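Local coordinates for protein phosphate transporter (Thermotoga maritima MSB8, PDB 6L85) that probably imports phosphate across the cell membrane by coupling its uptake to sodium ions, as a bacterial relative of the human SLC20 carriers, at residues 38-49 and 297-308. Residues are numbered along the deposited sequence; the frame is centred on the assembly and turned at random.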
loop_
_atom_site.group_PDB
_atom_site.type_symbol
_atom_site.label_atom_id
_atom_site.label_comp_id
_atom_site.label_asym_id
_atom_site.label_seq_id
_atom_site.Cartn_x
_atom_site.Cartn_y
_atom_site.Cartn_z
ATOM N N VAL B 38 -0.547 17.825 14.843
ATOM C CA VAL B 38 -1.705 18.030 13.981
ATOM C C VAL B 38 -1.297 17.974 12.511
ATOM O O VAL B 38 -1.944 17.306 11.698
ATOM C CB VAL B 38 -2.382 19.369 14.335
ATOM C CG1 VAL B 38 -3.415 19.746 13.284
ATOM C CG2 VAL B 38 -3.016 19.291 15.731
ATOM N N ARG B 39 -0.210 18.662 12.156
ATOM C CA ARG B 39 0.248 18.720 10.770
ATOM C C ARG B 39 0.645 17.340 10.249
ATOM O O ARG B 39 0.293 16.959 9.117
ATOM C CB ARG B 39 1.423 19.698 10.671
ATOM C CG ARG B 39 2.305 19.528 9.440
ATOM C CD ARG B 39 1.531 19.746 8.139
ATOM N NE ARG B 39 1.344 21.157 7.801
ATOM C CZ ARG B 39 2.227 21.891 7.130
ATOM N NH1 ARG B 39 3.373 21.350 6.719
ATOM N NH2 ARG B 39 1.961 23.167 6.869
ATOM N N GLN B 40 1.386 16.578 11.055
ATOM C CA GLN B 40 1.731 15.216 10.662
ATOM C C GLN B 40 0.475 14.374 10.512
ATOM O O GLN B 40 0.344 13.599 9.555
ATOM C CB GLN B 40 2.670 14.585 11.693
ATOM C CG GLN B 40 3.983 15.323 11.902
ATOM C CD GLN B 40 4.829 14.690 12.990
ATOM O OE1 GLN B 40 4.363 14.439 14.103
ATOM N NE2 GLN B 40 6.084 14.416 12.665
ATOM N N ALA B 41 -0.434 14.479 11.490
ATOM C CA ALA B 41 -1.693 13.746 11.436
ATOM C C ALA B 41 -2.417 14.033 10.131
ATOM O O ALA B 41 -2.920 13.114 9.477
ATOM C CB ALA B 41 -2.576 14.111 12.633
ATOM N N ALA B 42 -2.424 15.301 9.712
ATOM C CA ALA B 42 -3.108 15.670 8.478
ATOM C C ALA B 42 -2.450 15.025 7.258
ATOM O O ALA B 42 -3.145 14.504 6.380
ATOM C CB ALA B 42 -3.155 17.192 8.342
ATOM N N LEU B 43 -1.110 15.033 7.187
ATOM C CA LEU B 43 -0.443 14.459 6.006
ATOM C C LEU B 43 -0.657 12.945 5.915
ATOM O O LEU B 43 -0.956 12.388 4.825
ATOM C CB LEU B 43 1.050 14.798 6.039
ATOM C CG LEU B 43 1.365 16.293 5.930
ATOM C CD1 LEU B 43 2.852 16.623 6.256
ATOM C CD2 LEU B 43 0.964 16.838 4.570
ATOM N N ILE B 44 -0.517 12.262 7.055
ATOM C CA ILE B 44 -0.780 10.828 7.094
ATOM C C ILE B 44 -2.208 10.541 6.645
ATOM O O ILE B 44 -2.447 9.674 5.785
ATOM C CB ILE B 44 -0.522 10.260 8.502
ATOM C CG1 ILE B 44 0.889 10.581 8.978
ATOM C CG2 ILE B 44 -0.753 8.756 8.514
ATOM C CD1 ILE B 44 1.170 10.098 10.379
ATOM N N ALA B 45 -3.181 11.264 7.223
ATOM C CA ALA B 45 -4.583 11.012 6.890
ATOM C C ALA B 45 -4.835 11.262 5.419
ATOM O O ALA B 45 -5.615 10.548 4.795
ATOM C CB ALA B 45 -5.508 11.885 7.734
ATOM N N MET B 46 -4.181 12.279 4.849
ATOM C CA MET B 46 -4.329 12.560 3.426
ATOM C C MET B 46 -4.042 11.324 2.601
ATOM O O MET B 46 -4.783 10.997 1.666
ATOM C CB MET B 46 -3.387 13.684 3.007
ATOM C CG MET B 46 -3.919 15.055 3.315
ATOM S SD MET B 46 -2.811 16.294 2.634
ATOM C CE MET B 46 -3.541 16.547 1.019
ATOM N N PHE B 47 -2.956 10.627 2.931
ATOM C CA PHE B 47 -2.649 9.439 2.136
ATOM C C PHE B 47 -3.606 8.280 2.443
ATOM O O PHE B 47 -4.081 7.600 1.523
ATOM C CB PHE B 47 -1.191 9.016 2.332
ATOM C CG PHE B 47 -0.605 8.387 1.111
ATOM C CD1 PHE B 47 -0.825 7.040 0.832
ATOM C CD2 PHE B 47 0.115 9.152 0.201
ATOM C CE1 PHE B 47 -0.305 6.458 -0.322
ATOM C CE2 PHE B 47 0.636 8.584 -0.942
ATOM C CZ PHE B 47 0.422 7.230 -1.210
ATOM N N LEU B 48 -3.930 8.067 3.726
ATOM C CA LEU B 48 -4.690 6.878 4.115
ATOM C C LEU B 48 -6.175 6.980 3.740
ATOM O O LEU B 48 -6.783 5.974 3.345
ATOM C CB LEU B 48 -4.519 6.614 5.613
ATOM C CG LEU B 48 -3.380 5.684 6.059
ATOM C CD1 LEU B 48 -3.460 4.296 5.414
ATOM C CD2 LEU B 48 -2.037 6.318 5.775
ATOM N N GLU B 49 -6.776 8.175 3.862
ATOM C CA GLU B 49 -8.157 8.386 3.428
ATOM C C GLU B 49 -8.290 8.100 1.934
ATOM O O GLU B 49 -9.228 7.417 1.490
ATOM C CB GLU B 49 -8.595 9.833 3.706
ATOM C CG GLU B 49 -8.638 10.280 5.157
ATOM C CD GLU B 49 -9.918 9.823 5.827
ATOM O OE1 GLU B 49 -10.882 9.539 5.086
ATOM O OE2 GLU B 49 -9.956 9.724 7.069
ATOM N N SER B 297 -8.986 14.288 1.095
ATOM C CA SER B 297 -7.604 14.605 1.477
ATOM C C SER B 297 -7.390 16.110 1.608
ATOM O O SER B 297 -6.783 16.593 2.578
ATOM C CB SER B 297 -6.632 14.034 0.443
ATOM O OG SER B 297 -6.551 12.629 0.595
ATOM N N LEU B 298 -7.876 16.868 0.631
ATOM C CA LEU B 298 -7.689 18.309 0.667
ATOM C C LEU B 298 -8.478 18.936 1.818
ATOM O O LEU B 298 -7.992 19.864 2.474
ATOM C CB LEU B 298 -8.059 18.900 -0.699
ATOM C CG LEU B 298 -7.011 18.688 -1.815
ATOM C CD1 LEU B 298 -7.501 19.153 -3.179
ATOM C CD2 LEU B 298 -5.674 19.387 -1.512
ATOM N N GLY B 299 -9.677 18.420 2.117
ATOM C CA GLY B 299 -10.411 18.917 3.268
ATOM C C GLY B 299 -9.705 18.605 4.574
ATOM O O GLY B 299 -9.715 19.411 5.508
ATOM N N VAL B 300 -9.091 17.423 4.664
ATOM C CA VAL B 300 -8.315 17.089 5.851
ATOM C C VAL B 300 -7.208 18.108 6.044
ATOM O O VAL B 300 -6.984 18.603 7.155
ATOM C CB VAL B 300 -7.728 15.670 5.742
ATOM C CG1 VAL B 300 -6.504 15.526 6.709
ATOM C CG2 VAL B 300 -8.776 14.617 6.011
ATOM N N PHE B 301 -6.510 18.451 4.956
ATOM C CA PHE B 301 -5.356 19.334 5.093
ATOM C C PHE B 301 -5.746 20.790 5.333
ATOM O O PHE B 301 -5.127 21.461 6.159
ATOM C CB PHE B 301 -4.458 19.252 3.861
ATOM C CG PHE B 301 -3.189 20.042 4.002
ATOM C CD1 PHE B 301 -2.139 19.564 4.780
ATOM C CD2 PHE B 301 -3.056 21.275 3.392
ATOM C CE1 PHE B 301 -0.947 20.305 4.920
ATOM C CE2 PHE B 301 -1.870 22.027 3.520
ATOM C CZ PHE B 301 -0.813 21.537 4.284
ATOM N N PHE B 302 -6.718 21.315 4.599
ATOM C CA PHE B 302 -6.991 22.743 4.673
ATOM C C PHE B 302 -7.999 23.133 5.738
ATOM O O PHE B 302 -8.050 24.313 6.113
ATOM C CB PHE B 302 -7.492 23.270 3.333
ATOM C CG PHE B 302 -6.406 23.427 2.306
ATOM C CD1 PHE B 302 -5.419 24.397 2.458
ATOM C CD2 PHE B 302 -6.372 22.605 1.190
ATOM C CE1 PHE B 302 -4.412 24.541 1.510
ATOM C CE2 PHE B 302 -5.379 22.740 0.237
ATOM C CZ PHE B 302 -4.392 23.710 0.394
ATOM N N LEU B 303 -8.827 22.211 6.212
ATOM C CA LEU B 303 -9.833 22.663 7.162
ATOM C C LEU B 303 -9.929 21.766 8.391
ATOM O O LEU B 303 -10.269 22.241 9.478
ATOM C CB LEU B 303 -11.184 22.796 6.447
ATOM C CG LEU B 303 -12.345 23.357 7.271
ATOM C CD1 LEU B 303 -11.927 24.644 8.002
ATOM C CD2 LEU B 303 -13.573 23.595 6.383
ATOM N N GLY B 304 -9.625 20.473 8.243
ATOM C CA GLY B 304 -9.740 19.554 9.365
ATOM C C GLY B 304 -8.757 19.846 10.470
ATOM O O GLY B 304 -8.965 19.420 11.619
ATOM N N GLN B 305 -7.727 20.632 10.148
ATOM C CA GLN B 305 -6.634 21.003 11.032
ATOM C C GLN B 305 -7.154 22.024 12.037
ATOM O O GLN B 305 -6.375 22.811 12.587
ATOM C CB GLN B 305 -5.448 21.569 10.219
ATOM C CG GLN B 305 -4.509 20.517 9.582
ATOM C CD GLN B 305 -3.096 21.054 9.258
ATOM O OE1 GLN B 305 -2.247 21.166 10.138
ATOM N NE2 GLN B 305 -2.843 21.352 7.991
ATOM N N LYS B 306 -8.486 22.077 12.210
ATOM C CA LYS B 306 -9.125 22.879 13.251
ATOM C C LYS B 306 -9.979 22.041 14.199
ATOM O O LYS B 306 -9.716 22.033 15.407
ATOM C CB LYS B 306 -9.947 24.001 12.599
ATOM C CG LYS B 306 -9.098 25.220 12.172
ATOM C CD LYS B 306 -8.362 24.983 10.856
ATOM C CE LYS B 306 -7.428 26.146 10.523
ATOM N NZ LYS B 306 -6.138 26.109 11.297
ATOM N N VAL B 307 -10.962 21.290 13.695
ATOM C CA VAL B 307 -11.810 20.459 14.557
ATOM C C VAL B 307 -11.049 19.262 15.132
ATOM O O VAL B 307 -11.442 18.710 16.184
ATOM C CB VAL B 307 -13.052 20.050 13.740
ATOM C CG1 VAL B 307 -12.607 19.546 12.380
ATOM C CG2 VAL B 307 -13.928 19.013 14.469
ATOM N N MET B 308 -9.942 18.864 14.486
ATOM C CA MET B 308 -9.101 17.809 15.045
ATOM C C MET B 308 -8.550 18.209 16.413
ATOM O O MET B 308 -8.700 17.468 17.394
ATOM C CB MET B 308 -7.963 17.483 14.073
ATOM C CG MET B 308 -7.372 16.109 14.216
ATOM S SD MET B 308 -5.921 15.912 13.160
ATOM C CE MET B 308 -6.071 17.239 11.944
#
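Met46 and Phe301 interlock as mutual knobs and holes where helix 38-49 runs antiparallel to helix 297-302, their axes 8.6 Å apart. SD of Met46 comes to 4.8 Å from the Phe301 ring centroid, an oblique Met-aromatic contact, while the bend at chi3 (92°) sends CE toward O of Ser297. Phe301 chi1 is near 180° (-175°), which swings the ring off its helix among Arg39, Ala42, Leu43 and Met46. CZ of Phe301 lies over one face of the Arg39 guanidinium, near its rim, the two planes 49° apart. Deeper between the helices, CG1 of Val300 rests against Ala42 and, at 3.9 Å, CB of Ala45. One hydrogen bond joins the helices: OG of Ser297, also weakly bonded to O of Gly293, donates in the carbonyl plane to O of Met46, at 2.6 Å. After Leu303, where the backbone leaves helical angles, NE2 of Gln305 bonds O of Phe301 (2.9 Å), which holds NE2 over one face of the Phe301 ring, toward the rim. CG of Gln305 packs on CB of Ala42, 3.8 Å away. CE of Met308 meets CG1 of Val38 at 3.9 Å. Mainly apolar and sulfur-aromatic packing, with a single polar tie, thus joins helix 38-56 to helices 286-302 and 304-311, beside Phe215 and Phe219 of the second subunit.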